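Local coordinates for protein geranyltranstransferase (Methylococcus capsulatus, PDB 3TS7) that probably makes farnesyl diphosphate by joining isoprenoid diphosphate units, with magnesium as cofactor, as a member of the FPP/GGPP synthase family, at residues P35-Q40 with A110-T115; M42-L47 with R102-C107; Y59-T64 with D288-L293; D73-A78 with H129-D134; L175-L180 with P257-L262. All blocks are in the same frame, centred on the assembly; numbering follows the deposited sequence. Where two conformers were deposited one is given.

Interaction 1. Residues P35-Q40 with A110-T115; sequences PERLHQ and AYDEAT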
# COMPACT_ATOMS: atom_id res chain seq x y z
N PRO B 35 0.79 -17.13 -6.82
CA PRO B 35 1.14 -16.92 -8.24
C PRO B 35 2.65 -16.73 -8.47
O PRO B 35 3.26 -15.86 -7.86
CB PRO B 35 0.37 -15.64 -8.61
CG PRO B 35 0.15 -14.94 -7.32
CD PRO B 35 0.01 -16.00 -6.28
N GLU B 36 3.22 -17.53 -9.37
CA GLU B 36 4.67 -17.67 -9.51
C GLU B 36 5.40 -16.49 -10.15
O GLU B 36 6.39 -16.00 -9.59
CB GLU B 36 5.03 -18.95 -10.26
CG GLU B 36 4.96 -20.20 -9.40
CD GLU B 36 5.71 -21.37 -10.00
OE1 GLU B 36 6.19 -21.26 -11.15
OE2 GLU B 36 5.82 -22.41 -9.32
N ARG B 37 4.93 -16.06 -11.31
CA ARG B 37 5.46 -14.91 -12.02
C ARG B 37 5.43 -13.64 -11.14
O ARG B 37 6.42 -12.92 -11.07
CB ARG B 37 4.69 -14.71 -13.32
CG ARG B 37 5.12 -13.53 -14.18
CD ARG B 37 4.39 -13.58 -15.51
NE ARG B 37 4.83 -12.57 -16.48
CZ ARG B 37 5.96 -12.64 -17.18
NH1 ARG B 37 6.25 -11.67 -18.04
NH2 ARG B 37 6.81 -13.65 -17.02
N LEU B 38 4.29 -13.39 -10.48
CA LEU B 38 4.14 -12.27 -9.54
C LEU B 38 5.15 -12.35 -8.39
O LEU B 38 5.81 -11.36 -8.08
CB LEU B 38 2.71 -12.16 -8.99
CG LEU B 38 2.52 -11.09 -7.90
CD1 LEU B 38 2.58 -9.69 -8.48
CD2 LEU B 38 1.23 -11.27 -7.14
N HIS B 39 5.28 -13.53 -7.78
CA HIS B 39 6.23 -13.71 -6.67
C HIS B 39 7.68 -13.52 -7.08
O HIS B 39 8.48 -12.96 -6.33
CB HIS B 39 6.08 -15.09 -6.02
CG HIS B 39 4.82 -15.27 -5.24
ND1 HIS B 39 4.40 -16.50 -4.77
CD2 HIS B 39 3.87 -14.38 -4.85
CE1 HIS B 39 3.26 -16.36 -4.11
NE2 HIS B 39 2.92 -15.08 -4.14
N GLN B 40 8.01 -13.97 -8.28
CA GLN B 40 9.36 -13.84 -8.81
C GLN B 40 9.67 -12.40 -9.24
O GLN B 40 10.83 -12.00 -9.23
CB GLN B 40 9.58 -14.80 -9.99
CG GLN B 40 9.73 -16.27 -9.59
CD GLN B 40 9.38 -17.21 -10.73
OE1 GLN B 40 9.59 -16.91 -11.90
NE2 GLN B 40 8.81 -18.37 -10.39
N ALA B 110 11.85 -6.68 -17.64
CA ALA B 110 12.17 -8.07 -17.33
C ALA B 110 10.96 -9.00 -17.33
O ALA B 110 11.11 -10.21 -17.52
CB ALA B 110 12.90 -8.16 -16.00
N TYR B 111 9.77 -8.44 -17.07
CA TYR B 111 8.50 -9.17 -17.11
C TYR B 111 7.56 -8.50 -18.12
O TYR B 111 7.73 -8.65 -19.33
CB TYR B 111 7.88 -9.31 -15.70
CG TYR B 111 8.73 -10.16 -14.77
CD1 TYR B 111 8.49 -11.53 -14.63
CD2 TYR B 111 9.81 -9.60 -14.08
CE1 TYR B 111 9.30 -12.31 -13.80
CE2 TYR B 111 10.62 -10.36 -13.26
CZ TYR B 111 10.35 -11.72 -13.12
OH TYR B 111 11.17 -12.46 -12.30
N ASP B 112 6.59 -7.75 -17.62
CA ASP B 112 5.72 -6.92 -18.45
C ASP B 112 5.15 -5.85 -17.54
O ASP B 112 5.30 -5.93 -16.31
CB ASP B 112 4.59 -7.75 -19.07
CG ASP B 112 3.91 -8.64 -18.06
OD1 ASP B 112 2.82 -8.26 -17.58
OD2 ASP B 112 4.49 -9.69 -17.71
N GLU B 113 4.49 -4.87 -18.13
CA GLU B 113 3.97 -3.74 -17.37
C GLU B 113 2.89 -4.10 -16.36
O GLU B 113 2.83 -3.49 -15.28
CB GLU B 113 3.49 -2.63 -18.30
CG GLU B 113 4.64 -1.80 -18.86
CD GLU B 113 4.17 -0.75 -19.83
OE1 GLU B 113 4.71 -0.70 -20.95
OE2 GLU B 113 3.26 0.04 -19.47
N ALA B 114 2.05 -5.08 -16.70
CA ALA B 114 0.98 -5.56 -15.82
C ALA B 114 1.55 -6.23 -14.56
O ALA B 114 1.05 -6.00 -13.45
CB ALA B 114 0.07 -6.53 -16.58
N THR B 115 2.58 -7.04 -14.76
CA THR B 115 3.26 -7.72 -13.67
C THR B 115 3.99 -6.70 -12.77
O THR B 115 4.01 -6.86 -11.55
CB THR B 115 4.23 -8.80 -14.20
OG1 THR B 115 3.51 -9.74 -15.01
CG2 THR B 115 4.85 -9.56 -13.09
O HOH W 1 11.00 -15.11 -13.10
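Tyr111 leans its ring edge over one face of the Arg37 guanidinium, with CD1 of the ring 3.6 Å from Arg37 NH2 and the two planes 68° apart. Tyr111 OH lies 3.1 Å from Gln40 O, and a water joins the two side chains, lying 2.8 Å from Tyr111 OH while donating to Gln40 OE1; the amide nitrogen of Gln40 turns instead to Ala31 O. Asp112 carries the polar centre of the contact. Arg37 runs out as an extended chain, CG anti to its own N (chi1 180°), and lays its guanidinium practically coplanar with the carboxylate. NH1 of Arg37 gives Asp112 OD2 a salt-bridge bond of 2.7 Å, and NE adds a weak one to the same oxygen. Asp112 is also the N-cap of helix 113-133: its OD1 accepts from Thr115 N at 3.1 Å, from above the carboxylate plane. Thr115 OG1 donates to Asp112 OD2 at 2.9 Å, while its methyl CG2 touches the aliphatic CG of Arg37. Beyond Leu38, Ala165 of the second subunit closes in. One carboxylate thus serves the start of a helix and an arginine of another, and both neighbours would favour its ionised form.

Interaction 2. Residues M42-L47 with R102-C107; sequences MRYSVL and RGKPTC
Two hydrogen bonds tie Tyr44, near the end of helix 36-46, to the loop 102-107. Tyr44 OH donates to Pro105 O at 2.6 Å, the carbonyl oxygen lying at the edge of the ring. Lys104 NZ donates to Tyr44 O at 2.8 Å; this lysine was modelled in two conformers, and its contacts here belong to one of them. In that conformer the same ammonium group makes a cation-pi contact, 3.7 Å from the Tyr44 ring centroid and only 4° off the normal. A bend at the last torsion of the lysine (chi4 -86°) lets NZ serve both ring and carbonyl, with CE over the same face in a CH-pi contact. The loop follows the DDxxxxD sequence at the end of helix 73-90, the first aspartate-rich motif of the family, which in relatives binds the magnesium-diphosphate; Thr106 OG1 ties back to Asp98 O. A phenylalanine in place of Tyr44 would probably leave the Pro105 carbonyl without its donor and this part of the loop less firmly held. Plain packing adds Ser45, whose OG sits 3.4 Å from Cys107 CB at the start of helix 107-110 and makes a weak bond to Ala41 O, within its own helix.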
# COMPACT_ATOMS: atom_id res chain seq x y z
N MET B 42 8.40 -9.61 -7.70
CA MET B 42 8.64 -8.94 -6.42
C MET B 42 10.04 -9.23 -5.90
O MET B 42 10.76 -8.32 -5.49
CB MET B 42 7.62 -9.38 -5.38
CG MET B 42 6.20 -9.12 -5.77
SD MET B 42 5.10 -9.92 -4.59
CE MET B 42 4.67 -8.51 -3.69
N ARG B 43 10.42 -10.51 -5.93
CA ARG B 43 11.75 -10.96 -5.53
C ARG B 43 12.88 -10.43 -6.42
O ARG B 43 13.97 -10.18 -5.94
CB ARG B 43 11.81 -12.49 -5.49
CG ARG B 43 11.18 -13.06 -4.25
CD ARG B 43 11.04 -14.56 -4.29
NE ARG B 43 10.74 -15.03 -2.94
CZ ARG B 43 11.67 -15.36 -2.06
NH1 ARG B 43 11.32 -15.75 -0.85
NH2 ARG B 43 12.96 -15.30 -2.39
N TYR B 44 12.59 -10.28 -7.71
CA TYR B 44 13.58 -9.79 -8.69
C TYR B 44 13.92 -8.33 -8.39
O TYR B 44 15.07 -7.92 -8.53
CB TYR B 44 13.00 -9.90 -10.10
CG TYR B 44 13.82 -9.30 -11.21
CD1 TYR B 44 14.74 -10.08 -11.92
CD2 TYR B 44 13.64 -7.97 -11.60
CE1 TYR B 44 15.48 -9.55 -12.97
CE2 TYR B 44 14.39 -7.42 -12.63
CZ TYR B 44 15.30 -8.21 -13.31
OH TYR B 44 16.03 -7.67 -14.35
N SER B 45 12.91 -7.57 -8.00
CA SER B 45 13.06 -6.17 -7.66
C SER B 45 13.61 -5.93 -6.25
O SER B 45 14.37 -4.99 -6.04
CB SER B 45 11.75 -5.45 -7.87
OG SER B 45 11.40 -5.46 -9.24
N VAL B 46 13.24 -6.77 -5.29
CA VAL B 46 13.65 -6.54 -3.91
C VAL B 46 15.03 -7.11 -3.57
O VAL B 46 15.82 -6.46 -2.88
CB VAL B 46 12.60 -7.07 -2.90
CG1 VAL B 46 13.11 -7.03 -1.46
CG2 VAL B 46 11.36 -6.25 -3.01
N LEU B 47 15.32 -8.31 -4.06
CA LEU B 47 16.49 -9.04 -3.60
C LEU B 47 17.70 -8.83 -4.50
O LEU B 47 17.58 -8.25 -5.58
CB LEU B 47 16.17 -10.53 -3.45
CG LEU B 47 15.14 -10.91 -2.40
CD1 LEU B 47 14.79 -12.38 -2.51
CD2 LEU B 47 15.61 -10.55 -0.97
N ARG B 102 20.52 -0.79 -11.70
CA ARG B 102 21.63 -1.53 -11.08
C ARG B 102 22.20 -2.65 -11.96
O ARG B 102 22.31 -3.79 -11.52
CB ARG B 102 21.26 -2.03 -9.67
CG ARG B 102 21.47 -0.99 -8.56
CD ARG B 102 20.27 -0.04 -8.42
NE ARG B 102 20.68 1.36 -8.22
CZ ARG B 102 20.63 2.31 -9.15
NH1 ARG B 102 21.03 3.54 -8.86
NH2 ARG B 102 20.18 2.05 -10.38
N GLY B 103 22.54 -2.28 -13.21
CA GLY B 103 23.09 -3.20 -14.23
C GLY B 103 22.20 -4.41 -14.48
O GLY B 103 22.69 -5.54 -14.64
N LYS B 104 20.90 -4.15 -14.55
CA LYS B 104 19.88 -5.18 -14.55
C LYS B 104 18.61 -4.57 -15.15
O LYS B 104 18.27 -3.43 -14.83
CB LYS B 104 19.63 -5.63 -13.10
CG LYS B 104 18.91 -6.94 -12.89
CD LYS B 104 19.38 -7.57 -11.59
CE LYS B 104 18.32 -8.46 -10.96
NZ LYS B 104 17.38 -7.69 -10.11
N PRO B 105 17.92 -5.31 -16.04
CA PRO B 105 16.69 -4.71 -16.60
C PRO B 105 15.63 -4.42 -15.51
O PRO B 105 15.57 -5.14 -14.52
CB PRO B 105 16.20 -5.78 -17.58
CG PRO B 105 17.45 -6.51 -17.98
CD PRO B 105 18.28 -6.56 -16.74
N THR B 106 14.83 -3.37 -15.69
CA THR B 106 13.79 -3.00 -14.72
C THR B 106 12.63 -4.01 -14.74
O THR B 106 12.50 -4.79 -15.68
CB THR B 106 13.24 -1.58 -14.97
OG1 THR B 106 12.95 -1.41 -16.36
CG2 THR B 106 14.22 -0.51 -14.51
N CYS B 107 11.79 -3.98 -13.70
CA CYS B 107 10.72 -4.97 -13.52
C CYS B 107 9.75 -5.07 -14.71
O CYS B 107 9.36 -6.18 -15.09
CB CYS B 107 9.95 -4.69 -12.23
SG CYS B 107 8.86 -6.03 -11.70

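Interaction 3. Residues Y59-T64 with D288-L293; sequences YATGQT and DLLREL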
# COMPACT_ATOMS: atom_id res chain seq x y z
N TYR B 59 18.35 0.24 11.31
CA TYR B 59 19.26 -0.52 12.15
C TYR B 59 20.21 0.41 12.93
O TYR B 59 20.42 0.22 14.12
CB TYR B 59 20.06 -1.53 11.33
CG TYR B 59 19.27 -2.75 10.83
CD1 TYR B 59 18.54 -3.56 11.70
CD2 TYR B 59 19.30 -3.10 9.48
CE1 TYR B 59 17.83 -4.69 11.23
CE2 TYR B 59 18.61 -4.20 9.00
CZ TYR B 59 17.89 -4.99 9.88
OH TYR B 59 17.22 -6.07 9.35
N ALA B 60 20.74 1.43 12.27
CA ALA B 60 21.68 2.35 12.94
C ALA B 60 21.01 3.16 14.03
O ALA B 60 21.60 3.36 15.08
CB ALA B 60 22.38 3.28 11.93
N THR B 61 19.78 3.61 13.78
CA THR B 61 19.02 4.33 14.79
C THR B 61 18.73 3.42 16.00
O THR B 61 18.88 3.84 17.13
CB THR B 61 17.68 4.86 14.22
OG1 THR B 61 17.97 5.76 13.14
CG2 THR B 61 16.86 5.57 15.28
N GLY B 62 18.34 2.18 15.74
CA GLY B 62 18.03 1.23 16.82
C GLY B 62 19.22 0.96 17.73
O GLY B 62 19.07 0.94 18.96
N GLN B 63 20.38 0.76 17.13
CA GLN B 63 21.63 0.53 17.86
C GLN B 63 21.97 1.74 18.73
O GLN B 63 22.47 1.59 19.84
CB GLN B 63 22.77 0.20 16.90
CG GLN B 63 23.99 -0.36 17.58
CD GLN B 63 25.11 -0.62 16.63
OE1 GLN B 63 25.06 -1.53 15.80
NE2 GLN B 63 26.16 0.18 16.74
N THR B 64 21.65 2.94 18.23
CA THR B 64 21.96 4.19 18.92
C THR B 64 21.14 4.35 20.19
O THR B 64 21.66 4.77 21.22
CB THR B 64 21.80 5.40 17.95
OG1 THR B 64 22.80 5.30 16.93
CG2 THR B 64 21.96 6.74 18.67
N ASP B 288 28.02 7.76 17.29
CA ASP B 288 29.11 7.86 16.31
C ASP B 288 28.77 7.19 14.99
O ASP B 288 29.19 7.66 13.92
CB ASP B 288 30.42 7.27 16.84
CG ASP B 288 31.08 8.17 17.86
OD1 ASP B 288 30.59 9.31 18.04
OD2 ASP B 288 32.06 7.73 18.50
N LEU B 289 28.03 6.09 15.08
CA LEU B 289 27.54 5.40 13.92
C LEU B 289 26.70 6.32 13.03
O LEU B 289 26.90 6.35 11.81
CB LEU B 289 26.73 4.17 14.33
CG LEU B 289 26.42 3.20 13.19
CD1 LEU B 289 27.70 2.56 12.65
CD2 LEU B 289 25.45 2.11 13.71
N LEU B 290 25.79 7.07 13.63
CA LEU B 290 24.95 8.02 12.87
C LEU B 290 25.75 9.21 12.31
O LEU B 290 25.45 9.71 11.22
CB LEU B 290 23.79 8.52 13.72
CG LEU B 290 22.73 7.44 14.05
CD1 LEU B 290 21.69 8.03 14.95
CD2 LEU B 290 22.10 6.88 12.77
N ARG B 291 26.78 9.61 13.05
CA ARG B 291 27.69 10.67 12.62
C ARG B 291 28.41 10.26 11.34
O ARG B 291 28.49 11.04 10.39
CB ARG B 291 28.68 11.03 13.75
CG ARG B 291 28.05 11.79 14.90
CD ARG B 291 29.01 12.18 16.06
NE ARG B 291 28.24 12.73 17.17
CZ ARG B 291 27.84 12.07 18.25
NH1 ARG B 291 27.10 12.66 19.15
NH2 ARG B 291 28.18 10.80 18.44
N GLU B 292 28.91 9.03 11.30
CA GLU B 292 29.59 8.52 10.12
C GLU B 292 28.63 8.18 8.97
O GLU B 292 28.97 8.35 7.79
CB GLU B 292 30.39 7.26 10.49
CG GLU B 292 31.55 7.55 11.45
CD GLU B 292 32.69 8.33 10.80
OE1 GLU B 292 33.31 9.16 11.50
OE2 GLU B 292 32.97 8.13 9.60
N LEU B 293 27.45 7.69 9.33
CA LEU B 293 26.43 7.37 8.33
C LEU B 293 25.93 8.65 7.61
O LEU B 293 25.73 8.63 6.40
CB LEU B 293 25.26 6.61 8.97
CG LEU B 293 24.21 6.04 8.01
CD1 LEU B 293 24.83 5.01 7.04
CD2 LEU B 293 23.05 5.44 8.79
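The carboxamide of Gln63 is the one flat group that reaches across, its NE2 resting 3.7 Å from Leu289 CD2 where the two side chains cross at about a right angle. Most of the rest is apolar. Ala60 CB sits among three leucine methyls: CD2 of Leu289 and CD2 of Leu290 each lie 3.7 Å from Ala60 CB, and Leu293 CD2 comes in slightly farther off. The axes of the two short segments pass 9.4 Å apart, running antiparallel at 152°. In Leu290 a chi1 of -68° carries CG toward helix 53-65, where CD2 goes to Ala60 and CD1 meets Thr64, one turn on, 3.6 Å from OG1 and a little farther from CG2. Thr64 OG1 is 2.9 Å from Ala60 O one turn back and also within bonding distance of Glu286 O. The pair is buried in an all-helical bundle. Thr61 packs on Val196 and Ala199 of helix 177-201, while Leu290 and Leu293 lie against Leu214 and Tyr217 of helix 208-237, and the Tyr217 hydroxyl hydrogen-bonds Leu290 O. Along another side, Phe12 of helix 5-27 covers Tyr59 and Gln63.

Interaction 4. Residues D73-A78 with H129-D134; sequences DGPACA and HVLAQD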
# COMPACT_ATOMS: atom_id res chain seq x y z
N ASP B 73 14.18 -5.91 12.40
CA ASP B 73 14.09 -6.60 11.12
C ASP B 73 12.78 -6.31 10.37
O ASP B 73 12.82 -5.97 9.20
CB ASP B 73 14.27 -8.11 11.29
CG ASP B 73 15.69 -8.50 11.70
OD1 ASP B 73 16.66 -7.91 11.20
OD2 ASP B 73 15.83 -9.41 12.53
N GLY B 74 11.65 -6.45 11.05
CA GLY B 74 10.33 -6.19 10.49
C GLY B 74 10.16 -4.77 9.97
O GLY B 74 9.89 -4.60 8.78
N PRO B 75 10.37 -3.75 10.84
CA PRO B 75 10.29 -2.36 10.36
C PRO B 75 11.29 -2.03 9.25
O PRO B 75 10.93 -1.29 8.34
CB PRO B 75 10.56 -1.56 11.62
CG PRO B 75 10.01 -2.40 12.68
CD PRO B 75 10.46 -3.78 12.31
N ALA B 76 12.49 -2.61 9.28
CA ALA B 76 13.49 -2.37 8.22
C ALA B 76 13.03 -2.93 6.88
O ALA B 76 13.16 -2.26 5.86
CB ALA B 76 14.87 -2.92 8.59
N CYS B 77 12.47 -4.14 6.88
CA CYS B 77 11.89 -4.72 5.67
C CYS B 77 10.70 -3.94 5.15
O CYS B 77 10.54 -3.85 3.94
CB CYS B 77 11.44 -6.16 5.90
SG CYS B 77 12.79 -7.28 6.19
N ALA B 78 9.84 -3.46 6.07
CA ALA B 78 8.63 -2.70 5.74
C ALA B 78 8.98 -1.44 4.97
O ALA B 78 8.36 -1.16 3.94
CB ALA B 78 7.83 -2.34 6.99
N HIS B 129 1.35 -5.57 6.00
CA HIS B 129 1.17 -6.93 6.57
C HIS B 129 2.30 -7.26 7.54
O HIS B 129 2.04 -7.76 8.65
CB HIS B 129 1.02 -7.98 5.46
CG HIS B 129 1.24 -9.40 5.91
ND1 HIS B 129 0.38 -10.06 6.77
CD2 HIS B 129 2.21 -10.30 5.59
CE1 HIS B 129 0.82 -11.29 6.96
NE2 HIS B 129 1.93 -11.46 6.26
N VAL B 130 3.54 -6.93 7.14
CA VAL B 130 4.71 -7.11 8.04
C VAL B 130 4.53 -6.33 9.35
O VAL B 130 4.63 -6.91 10.44
CB VAL B 130 6.06 -6.79 7.33
CG1 VAL B 130 7.24 -6.77 8.32
CG2 VAL B 130 6.36 -7.82 6.27
N LEU B 131 4.16 -5.05 9.28
CA LEU B 131 4.03 -4.25 10.50
C LEU B 131 2.88 -4.71 11.40
O LEU B 131 3.02 -4.71 12.62
CB LEU B 131 3.89 -2.75 10.18
CG LEU B 131 5.07 -1.98 9.60
CD1 LEU B 131 4.65 -0.50 9.42
CD2 LEU B 131 6.34 -2.06 10.48
N ALA B 132 1.77 -5.10 10.80
CA ALA B 132 0.58 -5.45 11.57
C ALA B 132 0.71 -6.83 12.25
O ALA B 132 0.15 -7.07 13.30
CB ALA B 132 -0.68 -5.41 10.69
N GLN B 133 1.46 -7.73 11.63
CA GLN B 133 1.39 -9.14 11.97
C GLN B 133 2.71 -9.78 12.42
O GLN B 133 2.67 -10.77 13.15
CB GLN B 133 0.77 -9.91 10.80
CG GLN B 133 0.31 -11.34 11.10
CD GLN B 133 1.44 -12.36 11.06
OE1 GLN B 133 1.41 -13.36 11.79
NE2 GLN B 133 2.45 -12.10 10.24
N ASP B 134 3.85 -9.26 11.96
CA ASP B 134 5.17 -9.85 12.23
C ASP B 134 5.41 -10.02 13.75
O ASP B 134 5.46 -9.02 14.48
CB ASP B 134 6.27 -9.01 11.55
CG ASP B 134 7.64 -9.67 11.56
OD1 ASP B 134 8.52 -9.17 10.81
OD2 ASP B 134 7.87 -10.65 12.30
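A buried antiparallel helix-helix contact of the all-alpha prenyl synthase fold is made here: the start of helix 73-90 lies against the end of helix 113-133, the axes of the two short segments 9.0 Å apart and their directions 158° from each other. Gly74 is where the backbones come closest, its CA 6.2 Å from that of Val130. A methyl of Val130, CG1, rests 3.5 Å from Gly74 O. The carboxylate of Asp134 comes in beside it, OD1 standing 3.5 Å from Gly74 CA. With Asp134 placed as it is, a beta carbon on residue Gly74 would come too near OD1, consistent with glycine at this position. Farther along, Leu131 slips its CD2 between two residues of helix 73-90: the methyl is 3.8 Å from Ala78 CB and 4.0 Å from Pro75 CA, with Pro75 CG also near. Met147 packs on Pro75, and Ile148 and Leu151 on Leu131, all three from helix 141-155, while His129 ND1 hydrogen-bonds Glu149 of the second subunit. Between the two segments themselves the packing is through small and branched residues, with the carboxylate of Asp134 the one charged group taking part. That buried charge has mates beyond the pair: OD1 forms a salt bridge with Arg27, and OD2 is hydrogen-bonded to Ser136. Its ionised form is therefore likely to be tolerated in a largely apolar setting.

Interaction 5. Residues L175-L180 with P257-L262; sequences LDLPGL and PALLGL
This is a leucine-built surface contact between the beginning of helix 177-201 and the short helix 256-260, in the later half of the chain. Leu259 carries most of it. Its first torsion, -169°, swings CG away from the backbone N, and both methyls meet the turn that leads into the longer helix. CD1 presses on Leu175 O at 3.2 Å, a tight approach of a methyl to a carbonyl. CD2 sits over the first turn, 3.6 Å from both Leu177 N and Asp176 O, and 4.1 Å from Leu180 CD2, as the two leucines slide past each other in opposite directions. Asp176 is the N-cap, and its carbonyl also takes the helical bond from Leu180 N, so the methyl lies against a backbone oxygen that already has a donor. With only an alanine in place of Leu259, a gap would probably open beside the Leu175 and Asp176 carbonyls and cost Leu180 one of its apolar contacts. A second leucine pair works alongside: Leu177 CD1 meets Leu260 CD1 at 3.9 Å, the side chains crossing at about a right angle. Just after Leu260, Gly261, with a positive phi of 84°, stands at the N-cap position before helix 262-279. Tyr256 lies against both Leu177 and Leu180, and Lys268 of helix 262-279 touches Leu177 too. Pro257 leads deeper, packing on Asp230 and Glu234 of helix 208-237, the helix that bears the DDxxD sequence, second aspartate-rich motif of this family.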
# COMPACT_ATOMS: atom_id res chain seq x y z
N LEU B 175 10.84 26.45 -9.67
CA LEU B 175 10.36 26.55 -8.30
C LEU B 175 11.32 27.39 -7.49
O LEU B 175 12.50 27.44 -7.80
CB LEU B 175 10.27 25.15 -7.68
CG LEU B 175 9.43 24.06 -8.37
CD1 LEU B 175 9.70 22.71 -7.73
CD2 LEU B 175 7.96 24.41 -8.29
N ASP B 176 10.82 28.06 -6.46
CA ASP B 176 11.64 28.72 -5.45
C ASP B 176 12.37 27.68 -4.58
O ASP B 176 12.21 26.48 -4.77
CB ASP B 176 10.74 29.58 -4.56
CG ASP B 176 9.53 28.81 -4.02
OD1 ASP B 176 9.09 29.11 -2.90
OD2 ASP B 176 9.03 27.89 -4.72
N LEU B 177 13.20 28.15 -3.65
CA LEU B 177 13.86 27.24 -2.71
C LEU B 177 12.90 26.46 -1.79
O LEU B 177 13.01 25.23 -1.73
CB LEU B 177 15.01 27.92 -1.93
CG LEU B 177 15.84 27.01 -1.00
CD1 LEU B 177 16.56 25.88 -1.78
CD2 LEU B 177 16.83 27.81 -0.15
N PRO B 178 11.95 27.15 -1.10
CA PRO B 178 11.02 26.38 -0.27
C PRO B 178 10.20 25.37 -1.08
O PRO B 178 9.90 24.29 -0.57
CB PRO B 178 10.08 27.45 0.31
CG PRO B 178 10.86 28.72 0.24
CD PRO B 178 11.68 28.60 -0.99
N GLY B 179 9.88 25.73 -2.33
CA GLY B 179 9.11 24.88 -3.23
C GLY B 179 9.83 23.62 -3.67
O GLY B 179 9.23 22.53 -3.72
N LEU B 180 11.11 23.75 -3.99
CA LEU B 180 11.92 22.61 -4.37
C LEU B 180 12.21 21.72 -3.15
O LEU B 180 12.21 20.49 -3.27
CB LEU B 180 13.21 23.06 -5.05
CG LEU B 180 14.26 22.02 -5.44
CD1 LEU B 180 13.70 21.07 -6.49
CD2 LEU B 180 15.55 22.70 -5.94
N PRO B 257 21.58 23.58 -7.95
CA PRO B 257 22.55 24.55 -8.49
C PRO B 257 21.96 25.51 -9.53
O PRO B 257 22.45 26.63 -9.63
CB PRO B 257 23.62 23.66 -9.14
CG PRO B 257 23.42 22.30 -8.54
CD PRO B 257 21.96 22.20 -8.31
N ALA B 258 20.95 25.10 -10.28
CA ALA B 258 20.27 26.02 -11.21
C ALA B 258 19.61 27.17 -10.46
O ALA B 258 19.70 28.32 -10.86
CB ALA B 258 19.25 25.30 -12.09
N LEU B 259 18.97 26.84 -9.34
CA LEU B 259 18.30 27.80 -8.50
C LEU B 259 19.24 28.71 -7.69
O LEU B 259 18.96 29.90 -7.51
CB LEU B 259 17.40 27.04 -7.55
CG LEU B 259 16.39 27.81 -6.73
CD1 LEU B 259 15.52 28.58 -7.69
CD2 LEU B 259 15.58 26.80 -5.95
N LEU B 260 20.33 28.15 -7.18
CA LEU B 260 21.13 28.87 -6.19
C LEU B 260 22.53 29.21 -6.65
O LEU B 260 23.24 29.94 -5.98
CB LEU B 260 21.22 28.07 -4.88
CG LEU B 260 19.93 27.69 -4.16
CD1 LEU B 260 20.18 26.52 -3.22
CD2 LEU B 260 19.34 28.87 -3.40
N GLY B 261 22.94 28.67 -7.80
CA GLY B 261 24.35 28.64 -8.16
C GLY B 261 25.00 27.43 -7.51
O GLY B 261 24.50 26.91 -6.50
N LEU B 262 26.11 26.98 -8.09
CA LEU B 262 26.84 25.82 -7.58
C LEU B 262 27.37 26.04 -6.15
O LEU B 262 27.23 25.15 -5.30
CB LEU B 262 27.96 25.41 -8.54
CG LEU B 262 28.83 24.19 -8.21
CD1 LEU B 262 28.03 22.88 -8.24
CD2 LEU B 262 30.02 24.11 -9.15

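In the fold
All five contacts join parts of one all-helical fold. Interactions 1 and 2 share helix 36-46, with centres 11 Å apart, and touch through Ala110, Tyr111 and Tyr44. Interaction 4 uses helix 113-133 as interaction 1 does, at its far end, their centres about 23 Å apart; both meet the second subunit. Interaction 3, its centre about 20 Å from that of interaction 4, touches it where Tyr59 OH probably hydrogen-bonds Asp73 OD1. It brings helix 288-298 back to helix 53-65, so the chain's later helices close on early ones. Interaction 5 falls wholly between the two segments of interaction 3 and its centre is 30 Å or more from every other, beside the second aspartate-rich region.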